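Local coordinates for protein glycerol kinase, putative (Plasmodium falciparum, PDB 2W40) that probably phosphorylates glycerol at the expense of ATP to give sn-glycerol 3-phosphate, as an FGGY-family kinase of the sugar kinase/Hsp70/actin superfamily, at residues Leu275-Glu280 and Thr292-Phe297; Lys296-Asp301 and Gly453-Ile458; Ala448-Gly453 and Asp460-Val465. One frame throughout, in Å; residues are numbered along the deposited sequence.

Contact 1: residues Leu275-Glu280 and Thr292-Phe297; sequences LINTGE and TICYKF. With EDO (1,2-ethanediol), chain B.
Asn277 and Tyr295 reach across between two strands of the mixed sheet in the C-terminal FGGY domain. Strand 304-311 lies between strands 272-279 and 290-295 in the order of the sheet, and the short pieces considered here run nearly at right angles (83°), 8.1 Å apart at closest approach, so side chains must make the link. Asn277 ND2 donates to Tyr295 OH over 3.2 Å. The phenol oxygen lies almost in the amide plane, but the bond is bent (139° at the hydrogen), and the amide and ring planes stand steeply to each other. Asparagine suits the place because its two ends do different work: ND2 also donates to the carbonyl of Ile258, while OD1 turns back on its own strand and takes Gly279 N at 2.8 Å, an Asx turn. Bonds at both OD1 and ND2 fix the rotation of the amide. Gly279, with positive phi, fits this change of direction.

Beside the polar pair, Leu275 CD2 meets Thr292 CG2 at 4.0 Å, the two side chains crossing at about a right angle. Threonine serves both sides here, with a methyl for the leucine and a hydroxyl that is hydrogen-bonded with that of Ser188. Cys294 SG fills in next to the amide, 4.3 Å from Asn277 ND2.

Behind the tyrosine stands a classic beta bulge, in which Cys294 and Tyr295 both face Lys304 on strand 304-311. With chi1 at 49°, Tyr295 CG lies between its backbone N and carbonyl carbon, and from there the ring can swing its hydroxyl toward Asn277. Past the bulge the extended Lys296 carries its charge outward to an ethanediol, probably from the crystallisation liquor, whose O1 accepts from Lys296 NZ at 3.0 Å.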
loop_
_atom_site.group_PDB
_atom_site.type_symbol
_atom_site.label_atom_id
_atom_site.label_comp_id
_atom_site.label_asym_id
_atom_site.label_seq_id
_atom_site.Cartn_x
_atom_site.Cartn_y
_atom_site.Cartn_z
ATOM N N LEU C 275 -24.386 -14.271 -9.842
ATOM C CA LEU C 275 -25.701 -14.172 -10.400
ATOM C C LEU C 275 -26.625 -15.206 -9.789
ATOM O O LEU C 275 -26.249 -16.397 -9.633
ATOM C CB LEU C 275 -25.710 -14.334 -11.910
ATOM C CG LEU C 275 -25.164 -13.107 -12.703
ATOM C CD1 LEU C 275 -23.629 -13.083 -12.769
ATOM C CD2 LEU C 275 -25.761 -13.077 -14.142
ATOM N N ILE C 276 -27.829 -14.764 -9.499
ATOM C CA ILE C 276 -28.898 -15.702 -9.102
ATOM C C ILE C 276 -30.004 -15.702 -10.125
ATOM O O ILE C 276 -30.494 -14.637 -10.484
ATOM C CB ILE C 276 -29.442 -15.373 -7.660
ATOM C CG1 ILE C 276 -30.438 -16.482 -7.203
ATOM C CG2 ILE C 276 -29.989 -13.935 -7.526
ATOM C CD1 ILE C 276 -30.696 -16.554 -5.642
ATOM N N ASN C 277 -30.484 -16.891 -10.521
ATOM C CA ASN C 277 -31.558 -17.028 -11.445
ATOM C C ASN C 277 -32.899 -16.735 -10.758
ATOM O O ASN C 277 -33.216 -17.318 -9.754
ATOM C CB ASN C 277 -31.471 -18.439 -12.035
ATOM C CG ASN C 277 -32.413 -18.725 -13.208
ATOM O OD1 ASN C 277 -33.573 -18.339 -13.209
ATOM N ND2 ASN C 277 -31.918 -19.549 -14.148
ATOM N N THR C 278 -33.648 -15.774 -11.291
ATOM C CA THR C 278 -34.936 -15.361 -10.714
ATOM C C THR C 278 -36.093 -15.907 -11.556
ATOM O O THR C 278 -37.248 -15.476 -11.416
ATOM C CB THR C 278 -35.033 -13.811 -10.507
ATOM O OG1 THR C 278 -35.021 -13.189 -11.788
ATOM C CG2 THR C 278 -33.916 -13.204 -9.599
ATOM N N GLY C 279 -35.788 -16.887 -12.412
ATOM C CA GLY C 279 -36.821 -17.477 -13.294
ATOM C C GLY C 279 -37.353 -16.437 -14.284
ATOM O O GLY C 279 -36.630 -15.531 -14.705
ATOM N N GLU C 280 -38.634 -16.534 -14.630
ATOM C CA GLU C 280 -39.238 -15.567 -15.588
ATOM C C GLU C 280 -39.587 -14.171 -14.983
ATOM O O GLU C 280 -39.990 -13.260 -15.719
ATOM C CB GLU C 280 -40.482 -16.207 -16.235
ATOM C CG GLU C 280 -40.105 -17.343 -17.201
ATOM C CD GLU C 280 -41.357 -18.043 -17.805
ATOM O OE1 GLU C 280 -42.529 -17.722 -17.376
ATOM O OE2 GLU C 280 -41.120 -18.885 -18.700
ATOM N N THR C 292 -30.651 -8.212 -14.487
ATOM C CA THR C 292 -30.116 -8.478 -15.806
ATOM C C THR C 292 -30.824 -9.707 -16.441
ATOM O O THR C 292 -31.678 -10.340 -15.819
ATOM C CB THR C 292 -28.571 -8.654 -15.716
ATOM O OG1 THR C 292 -28.023 -8.610 -17.018
ATOM C CG2 THR C 292 -28.230 -10.044 -14.999
ATOM N N ILE C 293 -30.559 -9.911 -17.692
ATOM C CA ILE C 293 -31.078 -11.058 -18.410
ATOM C C ILE C 293 -30.106 -12.235 -18.115
ATOM O O ILE C 293 -28.861 -12.037 -18.245
ATOM C CB ILE C 293 -31.117 -10.888 -19.926
ATOM C CG1 ILE C 293 -32.011 -9.736 -20.383
ATOM C CG2 ILE C 293 -31.487 -12.232 -20.569
ATOM C CD1 ILE C 293 -33.401 -9.910 -20.084
ATOM N N CYS C 294 -30.589 -13.382 -17.627
ATOM C CA CYS C 294 -29.743 -14.546 -17.501
ATOM C C CYS C 294 -29.472 -15.222 -18.860
ATOM O O CYS C 294 -28.295 -15.422 -19.263
ATOM C CB CYS C 294 -30.339 -15.523 -16.513
ATOM S SG CYS C 294 -29.126 -16.643 -15.753
ATOM N N TYR C 295 -30.531 -15.541 -19.605
ATOM C CA TYR C 295 -30.401 -16.091 -20.963
ATOM C C TYR C 295 -31.790 -16.083 -21.594
ATOM O O TYR C 295 -32.800 -16.049 -20.894
ATOM C CB TYR C 295 -29.757 -17.504 -20.915
ATOM C CG TYR C 295 -30.404 -18.452 -19.899
ATOM C CD1 TYR C 295 -31.624 -19.077 -20.175
ATOM C CD2 TYR C 295 -29.877 -18.613 -18.641
ATOM C CE1 TYR C 295 -32.229 -19.842 -19.200
ATOM C CE2 TYR C 295 -30.498 -19.423 -17.698
ATOM C CZ TYR C 295 -31.658 -20.039 -17.996
ATOM O OH TYR C 295 -32.318 -20.862 -17.013
ATOM N N LYS C 296 -31.823 -16.199 -22.912
ATOM C CA LYS C 296 -33.013 -16.425 -23.726
ATOM C C LYS C 296 -32.467 -17.183 -24.890
ATOM O O LYS C 296 -31.945 -16.625 -25.784
ATOM C CB LYS C 296 -33.671 -15.102 -24.192
ATOM C CG LYS C 296 -34.911 -15.264 -25.072
ATOM C CD LYS C 296 -35.467 -13.968 -25.532
ATOM C CE LYS C 296 -36.338 -14.179 -26.698
ATOM N NZ LYS C 296 -37.123 -12.997 -27.142
ATOM N N PHE C 297 -32.651 -18.498 -24.887
ATOM C CA PHE C 297 -32.025 -19.277 -25.936
ATOM C C PHE C 297 -32.598 -18.957 -27.348
ATOM O O PHE C 297 -31.828 -18.780 -28.294
ATOM C CB PHE C 297 -32.155 -20.842 -25.635
ATOM C CG PHE C 297 -31.219 -21.369 -24.592
ATOM C CD1 PHE C 297 -30.770 -20.616 -23.546
ATOM C CD2 PHE C 297 -30.799 -22.678 -24.628
ATOM C CE1 PHE C 297 -29.966 -21.109 -22.555
ATOM C CE2 PHE C 297 -29.936 -23.168 -23.644
ATOM C CZ PHE C 297 -29.552 -22.378 -22.583
HETATM C C1 EDO B . -34.026 -11.669 -28.669
HETATM O O1 EDO B . -34.945 -11.051 -27.711
HETATM C C2 EDO B . -34.685 -11.790 -30.037
HETATM O O2 EDO B . -35.653 -12.830 -29.882
#

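Contact 2: residues Lys296-Asp301 and Gly453-Ile458; sequences KFNDND and GLEVKI. With GOL (glycerol), chain D; EDO (1,2-ethanediol), chain B; EDO (1,2-ethanediol), chain E; EDO (1,2-ethanediol), chain F.
At the end of helix 443-455, Leu454 CD1 comes up to the edge of the Phe297 ring, near its plane, and stops 3.7 Å from Phe297 CE2. One methyl of the branched leucine fits against the ring edge in this way; only 88 Å² is buried between the segments, and both residues are partly exposed.

The polar side of the contact runs through a bound glycerol. Asp299 N donates to glycerol O1 at 2.9 Å in a nearly straight bond (166°), and glycerol O2 lies 2.7 Å from Glu455 OE1. The triol thus bridges loop and helix where the polar groups Asn298 OD1 and Glu455 OE1 are themselves 4.3 Å apart. The bend of Glu455 at chi2 (69°) turns its carboxylate to the glycerol, and a long acidic side chain is at home on this partly exposed helix end.

Within each segment, hydrogen bonds fix the shape. Asn298 to Asp301 is a type I turn closed by Asp301 N on Asn298 O, and Asp301 OD2 also accepts from Asn298 N at 3.0 Å, met from above the carboxylate plane. On the other side the helix ends in a Schellman motif: Ile458 N bonds Gly453 O at 3.0 Å and Lys457 N bonds Leu454 O at 3.1 Å, with Lys457 taking the positive phi.

Around this pair, Glu455 and Val456 rest on Thr243 of strand 241-247, Val456 also touches Cys78 of strand 74-83, and Leu454 packs on Leu462 in the loop before helix 466-469.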
loop_
_atom_site.group_PDB
_atom_site.type_symbol
_atom_site.label_atom_id
_atom_site.label_comp_id
_atom_site.label_asym_id
_atom_site.label_seq_id
_atom_site.Cartn_x
_atom_site.Cartn_y
_atom_site.Cartn_z
ATOM N N LYS C 296 -31.823 -16.199 -22.912
ATOM C CA LYS C 296 -33.013 -16.425 -23.726
ATOM C C LYS C 296 -32.467 -17.183 -24.890
ATOM O O LYS C 296 -31.945 -16.625 -25.784
ATOM C CB LYS C 296 -33.671 -15.102 -24.192
ATOM C CG LYS C 296 -34.911 -15.264 -25.072
ATOM C CD LYS C 296 -35.467 -13.968 -25.532
ATOM C CE LYS C 296 -36.338 -14.179 -26.698
ATOM N NZ LYS C 296 -37.123 -12.997 -27.142
ATOM N N PHE C 297 -32.651 -18.498 -24.887
ATOM C CA PHE C 297 -32.025 -19.277 -25.936
ATOM C C PHE C 297 -32.598 -18.957 -27.348
ATOM O O PHE C 297 -31.828 -18.780 -28.294
ATOM C CB PHE C 297 -32.155 -20.842 -25.635
ATOM C CG PHE C 297 -31.219 -21.369 -24.592
ATOM C CD1 PHE C 297 -30.770 -20.616 -23.546
ATOM C CD2 PHE C 297 -30.799 -22.678 -24.628
ATOM C CE1 PHE C 297 -29.966 -21.109 -22.555
ATOM C CE2 PHE C 297 -29.936 -23.168 -23.644
ATOM C CZ PHE C 297 -29.552 -22.378 -22.583
ATOM N N ASN C 298 -33.919 -19.109 -27.478
ATOM C CA ASN C 298 -34.656 -18.989 -28.721
ATOM C C ASN C 298 -35.625 -17.816 -28.722
ATOM O O ASN C 298 -36.078 -17.340 -27.673
ATOM C CB ASN C 298 -35.446 -20.286 -28.990
ATOM C CG ASN C 298 -34.529 -21.504 -29.144
ATOM O OD1 ASN C 298 -33.421 -21.443 -29.746
ATOM N ND2 ASN C 298 -34.976 -22.620 -28.585
ATOM N N ASP C 299 -35.904 -17.360 -29.939
ATOM C CA ASP C 299 -36.740 -16.159 -30.135
ATOM C C ASP C 299 -38.116 -16.199 -29.443
ATOM O O ASP C 299 -38.565 -15.197 -28.892
ATOM C CB ASP C 299 -36.923 -15.918 -31.635
ATOM C CG ASP C 299 -35.636 -15.531 -32.288
ATOM O OD1 ASP C 299 -34.940 -14.759 -31.591
ATOM O OD2 ASP C 299 -35.319 -15.974 -33.438
ATOM N N ASN C 300 -38.733 -17.382 -29.368
ATOM C CA ASN C 300 -40.072 -17.486 -28.806
ATOM C C ASN C 300 -40.049 -17.759 -27.318
ATOM O O ASN C 300 -41.120 -17.888 -26.709
ATOM C CB ASN C 300 -40.763 -18.629 -29.538
ATOM C CG ASN C 300 -41.122 -18.277 -31.003
ATOM O OD1 ASN C 300 -41.298 -17.075 -31.382
ATOM N ND2 ASN C 300 -41.290 -19.345 -31.842
ATOM N N ASP C 301 -38.873 -17.865 -26.695
ATOM C CA ASP C 301 -38.773 -18.171 -25.247
ATOM C C ASP C 301 -39.021 -16.904 -24.483
ATOM O O ASP C 301 -38.580 -15.801 -24.895
ATOM C CB ASP C 301 -37.381 -18.739 -24.847
ATOM C CG ASP C 301 -37.042 -20.055 -25.489
ATOM O OD1 ASP C 301 -37.966 -20.760 -25.980
ATOM O OD2 ASP C 301 -35.842 -20.419 -25.534
ATOM N N GLY C 453 -23.519 -25.367 -29.833
ATOM C CA GLY C 453 -23.920 -26.725 -30.132
ATOM C C GLY C 453 -25.380 -26.989 -30.173
ATOM O O GLY C 453 -25.885 -27.724 -31.008
ATOM N N LEU C 454 -26.090 -26.459 -29.223
ATOM C CA LEU C 454 -27.558 -26.616 -29.172
ATOM C C LEU C 454 -28.194 -26.017 -30.426
ATOM O O LEU C 454 -29.081 -26.625 -31.021
ATOM C CB LEU C 454 -28.122 -25.995 -27.957
ATOM C CG LEU C 454 -27.987 -26.839 -26.649
ATOM C CD1 LEU C 454 -28.403 -25.989 -25.412
ATOM C CD2 LEU C 454 -28.686 -28.248 -26.643
ATOM N N GLU C 455 -27.628 -24.900 -30.901
ATOM C CA GLU C 455 -28.200 -24.184 -32.052
ATOM C C GLU C 455 -28.070 -25.053 -33.337
ATOM O O GLU C 455 -28.989 -25.031 -34.224
ATOM C CB GLU C 455 -27.554 -22.813 -32.234
ATOM C CG GLU C 455 -28.052 -22.132 -33.496
ATOM C CD GLU C 455 -29.479 -21.661 -33.588
ATOM O OE1 GLU C 455 -30.247 -21.755 -32.561
ATOM O OE2 GLU C 455 -29.857 -21.076 -34.696
ATOM N N VAL C 456 -27.000 -25.832 -33.468
ATOM C CA VAL C 456 -26.839 -26.711 -34.627
ATOM C C VAL C 456 -27.178 -28.213 -34.364
ATOM O O VAL C 456 -26.848 -29.087 -35.194
ATOM C CB VAL C 456 -25.444 -26.574 -35.268
ATOM C CG1 VAL C 456 -25.205 -25.162 -35.857
ATOM C CG2 VAL C 456 -24.316 -26.937 -34.298
ATOM N N LYS C 457 -27.863 -28.461 -33.251
ATOM C CA LYS C 457 -28.416 -29.758 -32.873
ATOM C C LYS C 457 -27.358 -30.846 -32.663
ATOM O O LYS C 457 -27.571 -32.049 -33.013
ATOM C CB LYS C 457 -29.370 -30.255 -33.945
ATOM C CG LYS C 457 -30.355 -29.235 -34.576
ATOM C CD LYS C 457 -31.243 -28.748 -33.596
ATOM C CE LYS C 457 -32.476 -27.995 -34.275
ATOM N NZ LYS C 457 -33.110 -27.171 -33.217
ATOM N N ILE C 458 -26.223 -30.469 -32.055
ATOM C CA ILE C 458 -25.171 -31.467 -31.659
ATOM C C ILE C 458 -25.763 -32.455 -30.673
ATOM O O ILE C 458 -25.495 -33.653 -30.754
ATOM C CB ILE C 458 -23.904 -30.828 -31.054
ATOM C CG1 ILE C 458 -23.255 -29.963 -32.116
ATOM C CG2 ILE C 458 -23.012 -31.912 -30.491
ATOM C CD1 ILE C 458 -21.874 -29.363 -31.834
HETATM C C1 GOL D . -34.651 -19.614 -33.354
HETATM O O1 GOL D . -35.152 -19.060 -32.130
HETATM C C2 GOL D . -33.573 -20.709 -33.257
HETATM O O2 GOL D . -32.553 -20.396 -32.211
HETATM C C3 GOL D . -34.300 -22.082 -33.157
HETATM O O3 GOL D . -33.395 -23.040 -32.653
HETATM C C1 EDO B . -34.026 -11.669 -28.669
HETATM O O1 EDO B . -34.945 -11.051 -27.711
HETATM C C2 EDO B . -34.685 -11.790 -30.037
HETATM O O2 EDO B . -35.653 -12.830 -29.882
HETATM C C1 EDO E . -31.341 -24.657 -28.112
HETATM O O1 EDO E . -32.440 -25.372 -27.534
HETATM C C2 EDO E . -31.857 -23.518 -28.912
HETATM O O2 EDO E . -31.639 -23.788 -30.314
HETATM C C1 EDO F . -34.230 -24.623 -24.620
HETATM O O1 EDO F . -33.865 -24.414 -26.016
HETATM C C2 EDO F . -34.999 -23.395 -24.153
HETATM O O2 EDO F . -35.655 -22.859 -25.300
#

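Contact 3: residues Ala448-Gly453 and Asp460-Val465; sequences AAVLAG and DSLDSV
The chain leaves helix 443-455 and folds back against it in the loop that leads on to helix 466-469, and Val450 on the helix meets Leu462 and Val465 on the returning arm. The contact is apolar and centres on one methyl. Val450 CG1 approaches Leu462 CD1 at 3.9 Å and Val465 CG2 at 4.3 Å, touching both loop side chains. Its chi1 of 168° sets CG1 anti to the backbone N and turns that branch to the loop. The Val450 and Leu462 side chains cross at about a right angle. Beta-branched valine presents a short, stiff apolar side chain. The CB of Leu462 does not point at the helix, so the longer leucine is needed to bring CD1 round to it.

The loop arm holds its own shape. Residues 462-464 have helical backbone angles without a regular run of helical bonds, and Val465 N bonds Leu462 O at 2.9 Å. Ser461 O is gripped twice by Ser464, by the hydroxyl OG at 2.6 Å and by the amide N at 3.2 Å, both from the same face of the carbonyl plane. Serine is apt here, since its short side chain can fold back to a carbonyl three residues earlier. Asp463 adds a salt bridge to Lys466 just beyond.

The alanines face neighbouring strands: Ala448 and Ala449 touch strand 3-11, Ala448 and Ala452 strand 74-83. Val450 itself also packs on Ile254 of helix 248-255. Between helix and loop only methyl groups meet, so the contact relies on burial of carbon and sets no directional demand, while the Ser461-Ser464 bonds lie within the loop and the Asp463 bridge reaches the start of the next helix.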
loop_
_atom_site.group_PDB
_atom_site.type_symbol
_atom_site.label_atom_id
_atom_site.label_comp_id
_atom_site.label_asym_id
_atom_site.label_seq_id
_atom_site.Cartn_x
_atom_site.Cartn_y
_atom_site.Cartn_z
ATOM N N ALA C 448 -20.721 -21.099 -23.736
ATOM C CA ALA C 448 -20.787 -20.668 -25.112
ATOM C C ALA C 448 -20.765 -21.873 -26.058
ATOM O O ALA C 448 -21.396 -21.839 -27.120
ATOM C CB ALA C 448 -19.650 -19.709 -25.455
ATOM N N ALA C 449 -20.020 -22.914 -25.694
ATOM C CA ALA C 449 -19.970 -24.126 -26.528
ATOM C C ALA C 449 -21.312 -24.796 -26.445
ATOM O O ALA C 449 -21.787 -25.324 -27.417
ATOM C CB ALA C 449 -18.848 -25.009 -26.001
ATOM N N VAL C 450 -21.934 -24.769 -25.257
ATOM C CA VAL C 450 -23.292 -25.328 -25.084
ATOM C C VAL C 450 -24.312 -24.615 -26.009
ATOM O O VAL C 450 -25.096 -25.294 -26.738
ATOM C CB VAL C 450 -23.768 -25.396 -23.574
ATOM C CG1 VAL C 450 -25.309 -25.702 -23.454
ATOM C CG2 VAL C 450 -22.845 -26.387 -22.769
ATOM N N LEU C 451 -24.307 -23.286 -25.970
ATOM C CA LEU C 451 -25.280 -22.587 -26.749
ATOM C C LEU C 451 -25.047 -22.846 -28.259
ATOM O O LEU C 451 -25.994 -23.098 -28.992
ATOM C CB LEU C 451 -25.248 -21.058 -26.430
ATOM C CG LEU C 451 -25.662 -20.539 -25.076
ATOM C CD1 LEU C 451 -25.109 -19.065 -24.972
ATOM C CD2 LEU C 451 -27.130 -20.661 -24.912
ATOM N N ALA C 452 -23.797 -22.770 -28.718
ATOM C CA ALA C 452 -23.468 -22.922 -30.113
ATOM C C ALA C 452 -23.901 -24.350 -30.613
ATOM O O ALA C 452 -24.564 -24.517 -31.658
ATOM C CB ALA C 452 -22.006 -22.663 -30.336
ATOM N N GLY C 453 -23.519 -25.367 -29.833
ATOM C CA GLY C 453 -23.920 -26.725 -30.132
ATOM C C GLY C 453 -25.380 -26.989 -30.173
ATOM O O GLY C 453 -25.885 -27.724 -31.008
ATOM N N ASP C 460 -29.646 -33.096 -28.621
ATOM C CA ASP C 460 -31.095 -32.834 -28.797
ATOM C C ASP C 460 -31.650 -31.622 -28.024
ATOM O O ASP C 460 -32.452 -30.776 -28.570
ATOM C CB ASP C 460 -31.818 -34.127 -28.424
ATOM C CG ASP C 460 -31.297 -35.335 -29.256
ATOM O OD1 ASP C 460 -31.226 -35.171 -30.516
ATOM O OD2 ASP C 460 -30.889 -36.408 -28.682
ATOM N N SER C 461 -31.193 -31.521 -26.765
ATOM C CA SER C 461 -31.840 -30.703 -25.766
ATOM C C SER C 461 -30.807 -30.378 -24.732
ATOM O O SER C 461 -29.878 -31.111 -24.556
ATOM C CB SER C 461 -32.956 -31.473 -25.018
ATOM O OG SER C 461 -32.453 -32.546 -24.204
ATOM N N LEU C 462 -31.074 -29.308 -24.007
ATOM C CA LEU C 462 -30.293 -28.920 -22.832
ATOM C C LEU C 462 -30.265 -30.081 -21.846
ATOM O O LEU C 462 -29.283 -30.325 -21.195
ATOM C CB LEU C 462 -30.892 -27.638 -22.190
ATOM C CG LEU C 462 -30.049 -26.921 -21.163
ATOM C CD1 LEU C 462 -28.657 -26.628 -21.684
ATOM C CD2 LEU C 462 -30.807 -25.664 -20.565
ATOM N N ASP C 463 -31.339 -30.857 -21.766
ATOM C CA ASP C 463 -31.371 -31.914 -20.746
ATOM C C ASP C 463 -30.360 -33.025 -20.945
ATOM O O ASP C 463 -29.856 -33.568 -19.989
ATOM C CB ASP C 463 -32.797 -32.414 -20.562
ATOM C CG ASP C 463 -33.686 -31.322 -19.973
ATOM O OD1 ASP C 463 -33.397 -30.885 -18.821
ATOM O OD2 ASP C 463 -34.630 -30.864 -20.685
ATOM N N SER C 464 -29.974 -33.283 -22.177
ATOM C CA SER C 464 -28.889 -34.226 -22.423
ATOM C C SER C 464 -27.488 -33.732 -21.939
ATOM O O SER C 464 -26.592 -34.543 -21.747
ATOM C CB SER C 464 -28.886 -34.641 -23.911
ATOM O OG SER C 464 -29.629 -33.733 -24.733
ATOM N N VAL C 465 -27.291 -32.425 -21.693
ATOM C CA VAL C 465 -25.969 -31.949 -21.238
ATOM C C VAL C 465 -25.930 -31.571 -19.766
ATOM O O VAL C 465 -24.861 -31.518 -19.190
ATOM C CB VAL C 465 -25.385 -30.842 -22.152
ATOM C CG1 VAL C 465 -25.154 -31.386 -23.543
ATOM C CG2 VAL C 465 -26.292 -29.678 -22.242
#

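How the contacts relate
Lys296 and Phe297 belong to both contact 1 and contact 2, whose centres are 15 Å apart: the chain leaves the bulged edge strand and enters the glycerol-bridged turn directly. Contacts 2 and 3 are closer, 8 Å between centres, because they use successive parts of helix 443-455 and share Gly453. Phe297, at the end of contact 1's second segment and touching Leu454 in contact 2, also reaches contact 3, its CE1 lying 3.7 Å from Leu451 CD2 and its CZ 4.1 Å from Leu462 CD2. Leu454 CD2 adds a second link, 3.7 Å from Leu462 N. All three contacts lie away from the ADP-binding residues Thr270, Gly315, Ser334 and Gly416, and the glycerol of contact 2 sits at the surface.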